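Local atomic coordinates of lipolytic enzyme, g-d-s-l (Clostridium thermocellum, PDB entry 2W47), a protein that binds carbohydrate as a family 6 carbohydrate-binding module, a beta-sandwich domain belonging to a larger lipolytic enzyme. Residues Y7-D11 against T27-V32; V22-Y26 against W91-N95; Y34-G39 against A112-S117; I42-V46 against V123-V128. One frame throughout, in Å; residues are numbered along the deposited sequence.

Interaction 1 (Y7-D11 against T27-V32); sequences YQAED and TGSCYV
Strand 5-8 ends at Gln-8 and turns into a short 3-10 segment, 9-11, closed by Asp-11 N to Gln-8 O at 3.0 Å; facing it, the irregular residues 27-30 lead into strand 31-34. CA atoms are nearest at Ala-9 and Tyr-31 (5.1 Å) and at Gln-8 and Gly-28 (7.0 Å). Two direct hydrogen bonds cross the contact. Gln-8 (m, m) gives NE2 to Thr-27 OG1 at 3.1 Å, a hydroxyl also bonded to Asp-124, and Ser-29 OG donates to Glu-10 OE2 at 2.7 Å. Gln-8 OE1 turns back to accept Ala-9 N at 3.3 Å. Gly-28, at phi 62°, leaves room for the amide, since a CB there would clash with Gln-8 CD. Waters bridge the polar side: water 1 joins Gln-8 OE1 (3.1 Å), Glu-10 N (3.0 Å) and Ser-29 OG (3.1 Å), and water 3 links Glu-10 OE1 (2.8 Å) to Ser-29 N (2.9 Å). The apolar part centres on Ala-9, whose CB lies 3.8 Å from Val-32 CG2 and 4.2 Å from Cys-30 SG. Tyr-31 points away, its OH bonded to Glu-20. The arrangement joins an edge strand of the beta-sandwich to the strand that carries Tyr-31 into the glycan pocket.

Interaction 2 (V22-Y26 against W91-N95); sequences VNAGY and WTTWN. With AQA (4-deoxy-beta-L-threo-hex-4-enopyranuronic acid), chain B.
One wall of the glycan pocket of this carbohydrate-binding module is built where two loops meet, residues 22-26 following strand 17-20 and residues 91-95 leading into strand 95-103. Neither is regular helix or strand over the contact, and their CA atoms come closest at Ala-24 and Thr-92, 5.4 Å apart. The single direct hydrogen bond between them is nearly straight: Trp-94 NE1 to Ala-24 O, 2.9 Å at 177°. The same carbonyl receives a CA-H...O contact from Thr-92 CA at 3.5 Å. Gly-25, at phi 107° and psi -9°, passes over one face of the Trp-94 indole, where a CB would strike NE1. Tyr-26 CB packs on Trp-94 CZ2 at 3.9 Å. At the sugar end, Asn-23 (chi1 m) points toward Trp-91, with ND2 3.6 Å from Trp-91 CB, and water 4 sits 2.7 Å from Trp-91 O. Asn-23 OD1 accepts a hydrogen bond from AQA O2 at 3.1 Å and lies 2.9 Å from AQA O3. Trp-91 (m, chi2 112°) sets one indole face under AQA C5, with CZ2 3.4 Å from AQA O5. An aromatic platform beside a polar side chain that takes a sugar hydroxyl is characteristic of carbohydrate-binding sites.

Interaction 3 (Y34-G39 against A112-S117); sequences YHNEVG and ATAIAS. With CA (calcium ion), chain C; AQA (4-deoxy-beta-L-threo-hex-4-enopyranuronic acid), chain B.
The Tyr-34 ring packs against Ala-114, CD2 lying 4.0 Å from Ala-114 CB, and brings its hydroxyl to strand 106-114: OH donates to Ala-112 O at 2.9 Å, near the ring plane. This packing, set by the m rotamer of Tyr-34 (chi2 74°), ties the loop before strand 41-48 of the beta-sandwich to the end of its neighbouring strand, while the loop also contributes to the calcium and glycan site. CA atoms are nearest at Glu-37 and Ser-117 (4.4 Å) and at Gly-39 and Ala-114 (4.9 Å). Gly-39, at phi 97° and psi -5°, donates N to Ala-114 O at 2.9 Å. Val-38 (chi1 t) lays CG2 3.5 Å from Ile-115 O and 3.7 Å from Ser-117 OG, and Glu-37 CA makes a CA-H...O contact with Ser-117 O at 3.3 Å. Asn-36 centres an inverse gamma turn whose bond, Glu-37 N to His-35 O at 2.9 Å, is weak. Calcium is bound by Tyr-34 O (2.3 Å), Asn-36 OD1 (2.6 Å), AQA O6B (2.3 Å), waters 5, 7 and 8, and Asn-33. Asn-36 ND2, also bonded to Asp-118, donates to AQA O6A at 3.0 Å and 170°.

Interaction 4 (I42-V46 against V123-V128); sequences IEWNV and VDYLKV
Trp-44 on strand 41-48 and Leu-126 on strand 122-130 bury the most surface here, followed by Val-46. The two strands belong to different sheets, and the short segments run roughly the same way, 31° apart with axes 9.4 Å from each other. The nearest CA pairs are Ile-42 with Val-123 (8.8 Å), Trp-44 with Leu-126 (8.3 Å) and Val-46 with Val-128 (8.1 Å). Trp-44 (m, chi2 -81°) lays its six-membered ring under Leu-126: CB stands 3.7 Å from the ring centroid, a CH-pi contact over the face, while Val-123 CG1 meets the ring edge at CH2, 4.1 Å away. Val-46 CG2 touches Leu-126 CD2, and Val-46 CG1 touches Val-128 CG2, each at 3.9 Å; Ile-42 CD1 meets Val-123 CG1 at 3.7 Å. At Asp-124 (phi -80°, psi -47°) the strand is irregular: Asp-124 and Tyr-125 both point away, so Val-123 and Leu-126, three apart, both face Trp-44. These two segments meet by apolar packing alone; Trp-44 NE1 bonds the backbone O of Gln-8, itself a link between the sheets.

In the fold
Interaction 4 is the buried core, close to the chain's centre, where the two sheets of the sandwich face one another through apolar side chains. Interactions 1 and 3 are only partly buried and mix packing with hydrogen bonds and water; both are tied to the core strands, interaction 1 through Tyr-7 N to Leu-126 O (2.7 Å) and interaction 3 through Ala-112 N to Ile-42 O (2.9 Å). Interaction 2 lies at the surface and is joined to interaction 1 through Tyr-31, which packs edge-to-face on Trp-94. Although interactions 2 and 3 do not touch, they share the bound AQA: the first offers an indole and an amide, the second calcium and an amide.

Interaction 1 (Y7-D11 against T27-V32)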
# COMPACT_ATOMS: atom_id res chain seq x y z
N TYR A 7 0.97 0.46 9.49
CA TYR A 7 2.22 1.06 9.03
C TYR A 7 1.85 2.38 8.39
O TYR A 7 1.30 2.42 7.28
CB TYR A 7 2.93 0.11 8.06
CG TYR A 7 3.44 -1.10 8.78
CD1 TYR A 7 4.72 -1.12 9.34
CD2 TYR A 7 2.63 -2.22 8.98
CE1 TYR A 7 5.19 -2.23 10.04
CE2 TYR A 7 3.08 -3.33 9.68
CZ TYR A 7 4.35 -3.32 10.21
OH TYR A 7 4.82 -4.41 10.91
N GLN A 8 2.10 3.48 9.11
CA GLN A 8 1.65 4.78 8.66
C GLN A 8 2.51 5.34 7.52
O GLN A 8 3.66 4.94 7.35
CB GLN A 8 1.60 5.79 9.82
CG GLN A 8 0.25 5.81 10.56
CD GLN A 8 -0.87 6.38 9.70
OE1 GLN A 8 -0.61 6.99 8.67
NE2 GLN A 8 -2.11 6.18 10.13
N ALA A 9 1.94 6.27 6.77
CA ALA A 9 2.63 6.89 5.63
C ALA A 9 4.02 7.41 6.00
O ALA A 9 4.99 7.20 5.27
CB ALA A 9 1.77 8.02 5.05
N GLU A 10 4.11 8.08 7.15
CA GLU A 10 5.36 8.73 7.56
C GLU A 10 6.49 7.74 7.83
O GLU A 10 7.66 8.12 7.88
CB GLU A 10 5.13 9.65 8.79
CG GLU A 10 4.89 8.86 10.10
CD GLU A 10 4.24 9.64 11.25
OE1 GLU A 10 3.66 8.96 12.13
OE2 GLU A 10 4.31 10.88 11.31
N ASP A 11 6.14 6.46 8.02
CA ASP A 11 7.15 5.45 8.33
C ASP A 11 7.63 4.66 7.11
O ASP A 11 8.52 3.81 7.21
CB ASP A 11 6.66 4.54 9.44
CG ASP A 11 6.60 5.27 10.78
OD1 ASP A 11 7.55 6.02 11.11
OD2 ASP A 11 5.59 5.11 11.49
N THR A 27 -5.62 9.33 7.99
CA THR A 27 -5.41 9.08 9.41
C THR A 27 -3.95 9.32 9.76
O THR A 27 -3.08 9.36 8.88
CB THR A 27 -5.81 7.64 9.82
OG1 THR A 27 -5.02 6.69 9.09
CG2 THR A 27 -7.30 7.39 9.55
N GLY A 28 -3.66 9.48 11.04
CA GLY A 28 -2.32 9.85 11.46
C GLY A 28 -1.93 11.20 10.91
O GLY A 28 -2.77 12.07 10.68
N SER A 29 -0.63 11.37 10.66
CA SER A 29 -0.09 12.69 10.36
C SER A 29 -0.24 13.13 8.91
O SER A 29 -0.21 14.33 8.62
CB SER A 29 1.38 12.74 10.77
OG SER A 29 2.13 11.77 10.06
N CYS A 30 -0.36 12.17 7.99
CA CYS A 30 -0.31 12.48 6.57
C CYS A 30 -0.59 11.23 5.76
O CYS A 30 -0.86 10.16 6.30
CB CYS A 30 1.08 13.04 6.21
SG CYS A 30 2.46 11.91 6.55
N TYR A 31 -0.51 11.37 4.44
CA TYR A 31 -0.61 10.24 3.52
C TYR A 31 0.39 10.46 2.39
O TYR A 31 0.97 11.54 2.26
CB TYR A 31 -2.05 10.12 2.99
CG TYR A 31 -2.52 11.32 2.20
CD1 TYR A 31 -2.26 11.43 0.83
CD2 TYR A 31 -3.22 12.35 2.82
CE1 TYR A 31 -2.69 12.53 0.09
CE2 TYR A 31 -3.66 13.46 2.10
CZ TYR A 31 -3.40 13.54 0.74
OH TYR A 31 -3.83 14.64 0.03
N VAL A 32 0.60 9.41 1.59
CA VAL A 32 1.50 9.50 0.44
C VAL A 32 0.76 9.89 -0.82
O VAL A 32 -0.27 9.33 -1.15
CB VAL A 32 2.21 8.15 0.17
CG1 VAL A 32 3.22 8.31 -0.95
CG2 VAL A 32 2.91 7.65 1.42
O HOH W 1 1.67 9.09 8.50
O HOH W 2 -0.49 9.57 8.76
O HOH W 3 0.92 9.05 11.57

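Interaction 2 (V22-Y26 against W91-N95)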
# COMPACT_ATOMS: atom_id res chain seq x y z
N VAL A 22 -3.22 17.36 2.00
CA VAL A 22 -4.18 18.14 1.22
C VAL A 22 -5.63 17.69 1.35
O VAL A 22 -6.52 18.50 1.63
CB VAL A 22 -3.78 18.16 -0.28
CG1 VAL A 22 -4.82 18.89 -1.14
CG2 VAL A 22 -2.42 18.81 -0.44
N ASN A 23 -5.88 16.40 1.15
CA ASN A 23 -7.23 15.87 1.10
C ASN A 23 -7.65 15.26 2.41
O ASN A 23 -6.97 14.38 2.95
CB ASN A 23 -7.34 14.82 -0.01
CG ASN A 23 -7.06 15.40 -1.37
OD1 ASN A 23 -6.11 14.99 -2.04
ND2 ASN A 23 -7.86 16.37 -1.78
N ALA A 24 -8.79 15.72 2.93
CA ALA A 24 -9.30 15.25 4.21
C ALA A 24 -9.60 13.76 4.21
O ALA A 24 -9.85 13.17 3.15
CB ALA A 24 -10.55 16.04 4.59
N GLY A 25 -9.59 13.16 5.39
CA GLY A 25 -10.02 11.78 5.56
C GLY A 25 -8.90 10.80 5.82
O GLY A 25 -9.16 9.64 6.16
N TYR A 26 -7.65 11.25 5.68
CA TYR A 26 -6.51 10.42 6.02
C TYR A 26 -6.46 10.26 7.54
O TYR A 26 -7.16 10.95 8.29
CB TYR A 26 -5.19 11.02 5.48
CG TYR A 26 -4.83 12.36 6.10
CD1 TYR A 26 -4.06 12.43 7.26
CD2 TYR A 26 -5.27 13.55 5.54
CE1 TYR A 26 -3.73 13.65 7.83
CE2 TYR A 26 -4.95 14.77 6.10
CZ TYR A 26 -4.18 14.82 7.24
OH TYR A 26 -3.88 16.05 7.79
N TRP A 91 -11.32 12.46 -3.92
CA TRP A 91 -10.01 12.41 -3.26
C TRP A 91 -10.13 12.32 -1.75
O TRP A 91 -9.16 12.00 -1.06
CB TRP A 91 -9.15 13.61 -3.66
CG TRP A 91 -8.62 13.49 -5.05
CD1 TRP A 91 -8.95 14.26 -6.13
CD2 TRP A 91 -7.67 12.52 -5.53
NE1 TRP A 91 -8.27 13.83 -7.25
CE2 TRP A 91 -7.48 12.77 -6.91
CE3 TRP A 91 -6.97 11.47 -4.92
CZ2 TRP A 91 -6.61 12.00 -7.69
CZ3 TRP A 91 -6.10 10.70 -5.71
CH2 TRP A 91 -5.94 10.98 -7.08
N THR A 92 -11.32 12.59 -1.24
CA THR A 92 -11.60 12.53 0.20
C THR A 92 -12.37 11.26 0.59
O THR A 92 -12.79 11.10 1.74
CB THR A 92 -12.39 13.77 0.65
OG1 THR A 92 -13.57 13.89 -0.16
CG2 THR A 92 -11.55 15.03 0.50
N THR A 93 -12.55 10.36 -0.38
CA THR A 93 -13.15 9.06 -0.11
C THR A 93 -12.07 7.99 -0.14
O THR A 93 -11.39 7.80 -1.15
CB THR A 93 -14.26 8.73 -1.11
OG1 THR A 93 -15.27 9.73 -1.01
CG2 THR A 93 -14.88 7.38 -0.79
N TRP A 94 -11.90 7.33 0.99
CA TRP A 94 -10.81 6.39 1.20
C TRP A 94 -11.37 4.98 1.32
O TRP A 94 -12.23 4.72 2.16
CB TRP A 94 -10.02 6.75 2.46
CG TRP A 94 -9.44 8.13 2.43
CD1 TRP A 94 -10.09 9.30 2.72
CD2 TRP A 94 -8.09 8.49 2.11
NE1 TRP A 94 -9.22 10.37 2.60
CE2 TRP A 94 -7.99 9.90 2.22
CE3 TRP A 94 -6.94 7.77 1.72
CZ2 TRP A 94 -6.80 10.59 1.97
CZ3 TRP A 94 -5.76 8.47 1.47
CH2 TRP A 94 -5.70 9.86 1.60
N ASN A 95 -10.88 4.10 0.46
CA ASN A 95 -11.31 2.71 0.46
C ASN A 95 -10.12 1.80 0.75
O ASN A 95 -9.01 2.29 0.99
CB ASN A 95 -11.95 2.36 -0.89
CG ASN A 95 -13.28 3.06 -1.11
OD1 ASN A 95 -13.87 3.63 -0.19
ND2 ASN A 95 -13.76 3.02 -2.35
O6A AQA B . -3.63 13.03 -9.34
C6 AQA B . -3.24 12.97 -8.13
O6B AQA B . -2.44 12.09 -7.73
C5 AQA B . -3.72 13.85 -7.26
O5 AQA B . -4.68 14.83 -7.77
C4 AQA B . -3.35 13.82 -5.96
C3 AQA B . -3.72 14.97 -5.03
O3 AQA B . -3.75 14.55 -3.66
C2 AQA B . -5.10 15.47 -5.45
O2 AQA B . -5.51 16.57 -4.64
C1 AQA B . -5.07 15.90 -6.91
O HOH W 4 -6.50 11.66 -1.05

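Interaction 3 (Y34-G39 against A112-S117)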
# COMPACT_ATOMS: atom_id res chain seq x y z
N TYR A 34 1.81 9.99 -4.71
CA TYR A 34 2.80 9.62 -5.71
C TYR A 34 2.99 10.74 -6.71
O TYR A 34 2.03 11.42 -7.06
CB TYR A 34 2.32 8.39 -6.48
CG TYR A 34 2.45 7.05 -5.77
CD1 TYR A 34 1.60 6.69 -4.73
CD2 TYR A 34 3.39 6.12 -6.20
CE1 TYR A 34 1.70 5.46 -4.11
CE2 TYR A 34 3.50 4.87 -5.59
CZ TYR A 34 2.66 4.55 -4.54
OH TYR A 34 2.73 3.33 -3.91
N HIS A 35 4.21 10.93 -7.21
CA HIS A 35 4.38 11.75 -8.41
C HIS A 35 3.53 11.15 -9.52
O HIS A 35 3.38 9.93 -9.61
CB HIS A 35 5.84 11.75 -8.88
CG HIS A 35 6.77 12.54 -8.01
ND1 HIS A 35 6.37 13.15 -6.84
CD2 HIS A 35 8.09 12.79 -8.14
CE1 HIS A 35 7.41 13.76 -6.30
NE2 HIS A 35 8.47 13.55 -7.06
N ASN A 36 2.98 12.01 -10.38
CA ASN A 36 2.18 11.52 -11.49
C ASN A 36 3.07 11.10 -12.65
O ASN A 36 3.24 11.80 -13.66
CB ASN A 36 1.07 12.51 -11.84
CG ASN A 36 -0.00 12.57 -10.74
OD1 ASN A 36 0.30 12.48 -9.55
ND2 ASN A 36 -1.25 12.71 -11.15
N GLU A 37 3.67 9.93 -12.45
CA GLU A 37 4.61 9.34 -13.39
C GLU A 37 4.76 7.85 -13.10
O GLU A 37 4.38 7.38 -12.03
CB GLU A 37 5.97 10.05 -13.32
CG GLU A 37 6.71 9.85 -12.00
CD GLU A 37 7.99 10.66 -11.92
OE1 GLU A 37 7.92 11.91 -11.99
OE2 GLU A 37 9.06 10.05 -11.77
N VAL A 38 5.31 7.12 -14.06
CA VAL A 38 5.62 5.71 -13.85
C VAL A 38 6.71 5.56 -12.79
O VAL A 38 7.67 6.34 -12.76
CB VAL A 38 6.10 5.04 -15.18
CG1 VAL A 38 6.59 3.61 -14.95
CG2 VAL A 38 4.99 5.05 -16.22
N GLY A 39 6.56 4.58 -11.91
CA GLY A 39 7.71 4.11 -11.13
C GLY A 39 7.91 4.64 -9.73
O GLY A 39 8.82 4.18 -9.04
N ALA A 112 5.12 -1.09 -3.03
CA ALA A 112 4.05 -0.87 -4.01
C ALA A 112 4.54 0.18 -5.01
O ALA A 112 4.73 1.34 -4.65
CB ALA A 112 2.79 -0.41 -3.31
N THR A 113 4.72 -0.25 -6.26
CA THR A 113 5.31 0.58 -7.30
C THR A 113 4.27 0.94 -8.34
O THR A 113 3.57 0.06 -8.86
CB THR A 113 6.48 -0.16 -7.98
OG1 THR A 113 7.46 -0.49 -7.00
CG2 THR A 113 7.15 0.69 -9.04
N ALA A 114 4.17 2.22 -8.67
CA ALA A 114 3.21 2.69 -9.67
C ALA A 114 3.59 2.20 -11.06
O ALA A 114 4.74 2.35 -11.48
CB ALA A 114 3.13 4.19 -9.65
N ILE A 115 2.61 1.61 -11.75
CA ILE A 115 2.82 1.08 -13.09
C ILE A 115 2.56 2.10 -14.20
O ILE A 115 3.34 2.18 -15.16
CB ILE A 115 1.94 -0.17 -13.33
CG1 ILE A 115 2.40 -1.33 -12.44
CG2 ILE A 115 1.97 -0.59 -14.79
CD1 ILE A 115 1.39 -2.44 -12.30
N ALA A 116 1.48 2.86 -14.08
CA ALA A 116 1.02 3.72 -15.17
C ALA A 116 1.42 5.17 -14.96
O ALA A 116 1.89 5.55 -13.88
CB ALA A 116 -0.49 3.55 -15.40
N SER A 117 1.21 5.99 -15.99
CA SER A 117 1.81 7.31 -16.06
C SER A 117 1.17 8.36 -15.16
O SER A 117 1.74 9.44 -14.97
CB SER A 117 1.83 7.81 -17.51
OG SER A 117 2.55 6.90 -18.32
CA CA C . -0.30 11.58 -7.21
O6A AQA B . -3.63 13.03 -9.34
C6 AQA B . -3.24 12.97 -8.13
O6B AQA B . -2.44 12.09 -7.73
C5 AQA B . -3.72 13.85 -7.26
O5 AQA B . -4.68 14.83 -7.77
C4 AQA B . -3.35 13.82 -5.96
C3 AQA B . -3.72 14.97 -5.03
O3 AQA B . -3.75 14.55 -3.66
C2 AQA B . -5.10 15.47 -5.45
O2 AQA B . -5.51 16.57 -4.64
C1 AQA B . -5.07 15.90 -6.91
O HOH W 5 -0.88 9.65 -5.62
O HOH W 6 2.19 11.68 -15.89
O HOH W 7 -0.22 13.87 -7.77
O HOH W 8 -0.14 9.72 -8.59

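Interaction 4 (I42-V46 against V123-V128)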
# COMPACT_ATOMS: atom_id res chain seq x y z
N ILE A 42 6.24 3.23 -2.65
CA ILE A 42 6.23 3.30 -1.20
C ILE A 42 6.66 1.93 -0.68
O ILE A 42 6.23 0.89 -1.20
CB ILE A 42 4.84 3.68 -0.63
CG1 ILE A 42 3.80 2.59 -0.92
CG2 ILE A 42 4.41 5.04 -1.16
CD1 ILE A 42 2.38 2.95 -0.55
N GLU A 43 7.52 1.93 0.33
CA GLU A 43 8.07 0.70 0.86
C GLU A 43 8.03 0.73 2.37
O GLU A 43 8.41 1.72 2.99
CB GLU A 43 9.51 0.55 0.38
CG GLU A 43 10.20 -0.69 0.85
CD GLU A 43 11.55 -0.84 0.20
OE1 GLU A 43 11.60 -1.26 -0.98
OE2 GLU A 43 12.57 -0.53 0.86
N TRP A 44 7.57 -0.36 2.97
CA TRP A 44 7.60 -0.50 4.41
C TRP A 44 8.39 -1.73 4.82
O TRP A 44 8.39 -2.75 4.12
CB TRP A 44 6.20 -0.65 4.97
CG TRP A 44 5.40 0.60 5.11
CD1 TRP A 44 5.47 1.53 6.11
CD2 TRP A 44 4.33 1.03 4.25
NE1 TRP A 44 4.53 2.51 5.92
CE2 TRP A 44 3.82 2.23 4.78
CE3 TRP A 44 3.77 0.51 3.07
CZ2 TRP A 44 2.77 2.91 4.19
CZ3 TRP A 44 2.73 1.20 2.49
CH2 TRP A 44 2.24 2.39 3.05
N ASN A 45 9.05 -1.61 5.97
CA ASN A 45 9.65 -2.74 6.65
C ASN A 45 8.63 -3.33 7.62
O ASN A 45 8.34 -2.75 8.66
CB ASN A 45 10.92 -2.31 7.36
CG ASN A 45 12.05 -2.02 6.41
OD1 ASN A 45 12.35 -2.83 5.53
ND2 ASN A 45 12.70 -0.87 6.58
N VAL A 46 8.07 -4.47 7.23
CA VAL A 46 6.94 -5.06 7.93
C VAL A 46 7.39 -6.27 8.73
O VAL A 46 8.02 -7.18 8.19
CB VAL A 46 5.82 -5.44 6.92
CG1 VAL A 46 4.69 -6.23 7.60
CG2 VAL A 46 5.25 -4.18 6.30
N VAL A 123 -2.08 7.08 -0.68
CA VAL A 123 -2.06 5.95 0.26
C VAL A 123 -1.90 6.45 1.70
O VAL A 123 -0.92 7.13 2.05
CB VAL A 123 -0.94 4.93 -0.07
CG1 VAL A 123 -0.93 3.82 0.96
CG2 VAL A 123 -1.16 4.33 -1.48
N ASP A 124 -2.89 6.11 2.52
CA ASP A 124 -2.95 6.55 3.90
C ASP A 124 -2.04 5.71 4.81
O ASP A 124 -1.30 6.25 5.64
CB ASP A 124 -4.41 6.43 4.37
CG ASP A 124 -4.64 7.02 5.74
OD1 ASP A 124 -3.90 7.94 6.14
OD2 ASP A 124 -5.60 6.58 6.41
N TYR A 125 -2.12 4.39 4.64
CA TYR A 125 -1.35 3.44 5.44
C TYR A 125 -1.43 2.05 4.84
O TYR A 125 -2.23 1.80 3.92
CB TYR A 125 -1.83 3.41 6.90
CG TYR A 125 -3.27 3.00 7.15
CD1 TYR A 125 -3.71 1.70 6.89
CD2 TYR A 125 -4.17 3.88 7.74
CE1 TYR A 125 -5.03 1.31 7.16
CE2 TYR A 125 -5.47 3.50 8.02
CZ TYR A 125 -5.89 2.22 7.72
OH TYR A 125 -7.19 1.82 7.99
N LEU A 126 -0.60 1.17 5.37
CA LEU A 126 -0.68 -0.26 5.11
C LEU A 126 -1.02 -0.92 6.44
O LEU A 126 -0.34 -0.70 7.44
CB LEU A 126 0.66 -0.78 4.59
CG LEU A 126 0.85 -2.30 4.51
CD1 LEU A 126 -0.06 -2.92 3.46
CD2 LEU A 126 2.30 -2.64 4.24
N LYS A 127 -2.07 -1.73 6.44
CA LYS A 127 -2.52 -2.47 7.61
C LYS A 127 -2.18 -3.93 7.39
O LYS A 127 -2.49 -4.50 6.34
CB LYS A 127 -4.02 -2.28 7.76
CG LYS A 127 -4.67 -3.08 8.89
CD LYS A 127 -6.19 -2.85 8.86
CE LYS A 127 -6.91 -3.55 9.99
NZ LYS A 127 -8.36 -3.21 9.96
N VAL A 128 -1.55 -4.55 8.39
CA VAL A 128 -1.06 -5.92 8.27
C VAL A 128 -1.60 -6.74 9.43
O VAL A 128 -1.49 -6.33 10.59
CB VAL A 128 0.50 -5.98 8.23
CG1 VAL A 128 1.03 -7.41 8.07
CG2 VAL A 128 1.03 -5.10 7.11